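Local structure of aerobactin synthase IucA (Klebsiella pneumoniae subsp. pneumoniae, 5JM8) at residues Ser103-Thr106 / Phe107-Arg110. The protein is an ATP-dependent NIS synthetase (a ligase) that takes part in making the siderophore aerobactin in a hypervirulent pathotype of this bacterium. Numbering follows the deposited sequence.
Sequences SCET and FHQR
The backbone carbonyls of Ser103, Cys104, Glu105 and Thr106 accept hydrogen bonds from the backbone N-H groups of Phe107, His108, Gln109 and Arg110 in turn, the i+4 to i pattern of the alpha-helix 101-124, with the shortest from His108 N to Cys104 O at 2.9 Å. Thr106 carries most of the side-chain contact. Its chi1 of -60° sets OG1 beside the backbone N and turns CG2 anti to it; CG2 lies alongside the extended Arg110 chain and under one face of the guanidinium, 3.7 Å from Arg110 NE and set off toward the rim of the group. The hydroxyl is turned back along the helix, where OG1 bonds to Thr102 O, leaving the methyl to meet the arginine. From another side comes Gln109, whose CG sits between its own N and carbonyl carbon (chi1 65°); this folds the chain back over the preceding turn, with CG 3.1 Å from Thr106 O and NE2 3.9 Å from Thr106 CG2. Glu105 OE2 stands obliquely to the His108 ring, 4.4 Å from ND1, too far for a salt bridge but near enough that the carboxylate might favour a protonated ring. His108 NE2 bonds to Ser86 OG, tying the helix to helix 82-96, while the Phe107 ring meets Phe545 edge-to-face. Arg110 NH1 forms a salt bridge with Asp551, and one face of the guanidinium packs against the Thr106 methyl, which together should limit the swing of the group.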
# COMPACT_ATOMS: atom_id res chain seq x y z
N SER A 103 28.48 -33.91 -32.03
CA SER A 103 28.01 -33.68 -30.68
C SER A 103 28.92 -32.73 -29.91
O SER A 103 28.47 -31.97 -29.06
CB SER A 103 27.89 -35.00 -29.92
OG SER A 103 26.92 -35.85 -30.50
N CYS A 104 30.21 -32.78 -30.22
CA CYS A 104 31.19 -31.89 -29.59
C CYS A 104 30.95 -30.43 -29.97
O CYS A 104 30.95 -29.55 -29.11
CB CYS A 104 32.62 -32.29 -29.99
SG CYS A 104 33.20 -33.84 -29.30
N GLU A 105 30.74 -30.19 -31.26
CA GLU A 105 30.59 -28.82 -31.75
C GLU A 105 29.22 -28.25 -31.38
O GLU A 105 29.08 -27.03 -31.21
CB GLU A 105 30.79 -28.77 -33.27
CG GLU A 105 30.80 -27.36 -33.85
CD GLU A 105 31.82 -26.45 -33.19
OE1 GLU A 105 32.88 -26.95 -32.75
OE2 GLU A 105 31.56 -25.23 -33.09
N THR A 106 28.22 -29.12 -31.27
CA THR A 106 26.91 -28.72 -30.77
C THR A 106 27.01 -28.31 -29.31
O THR A 106 26.39 -27.34 -28.87
CB THR A 106 25.87 -29.85 -30.91
OG1 THR A 106 25.74 -30.22 -32.28
CG2 THR A 106 24.52 -29.40 -30.38
N PHE A 107 27.78 -29.07 -28.55
CA PHE A 107 28.00 -28.79 -27.14
C PHE A 107 28.70 -27.45 -26.96
O PHE A 107 28.29 -26.63 -26.14
CB PHE A 107 28.81 -29.92 -26.50
CG PHE A 107 29.21 -29.66 -25.07
CD1 PHE A 107 28.29 -29.79 -24.04
CD2 PHE A 107 30.51 -29.31 -24.75
CE1 PHE A 107 28.66 -29.56 -22.73
CE2 PHE A 107 30.89 -29.09 -23.44
CZ PHE A 107 29.96 -29.21 -22.43
N HIS A 108 29.76 -27.23 -27.74
CA HIS A 108 30.56 -26.02 -27.60
C HIS A 108 29.80 -24.77 -28.01
O HIS A 108 29.93 -23.73 -27.37
CB HIS A 108 31.84 -26.13 -28.43
CG HIS A 108 32.77 -24.97 -28.25
ND1 HIS A 108 32.73 -23.85 -29.06
CD2 HIS A 108 33.76 -24.74 -27.35
CE1 HIS A 108 33.66 -22.99 -28.68
NE2 HIS A 108 34.29 -23.51 -27.64
N GLN A 109 29.02 -24.85 -29.09
CA GLN A 109 28.26 -23.70 -29.55
C GLN A 109 27.22 -23.31 -28.51
O GLN A 109 27.00 -22.13 -28.24
CB GLN A 109 27.60 -23.96 -30.91
CG GLN A 109 26.53 -25.04 -30.92
CD GLN A 109 25.85 -25.20 -32.27
OE1 GLN A 109 26.26 -24.59 -33.26
NE2 GLN A 109 24.80 -26.01 -32.32
N ARG A 110 26.59 -24.32 -27.90
CA ARG A 110 25.60 -24.08 -26.85
C ARG A 110 26.22 -23.42 -25.63
O ARG A 110 25.60 -22.56 -25.00
CB ARG A 110 24.91 -25.40 -26.46
CG ARG A 110 23.91 -25.90 -27.49
CD ARG A 110 23.32 -27.25 -27.11
NE ARG A 110 22.28 -27.68 -28.04
CZ ARG A 110 21.62 -28.83 -27.95
NH1 ARG A 110 21.90 -29.69 -26.97
NH2 ARG A 110 20.69 -29.14 -28.84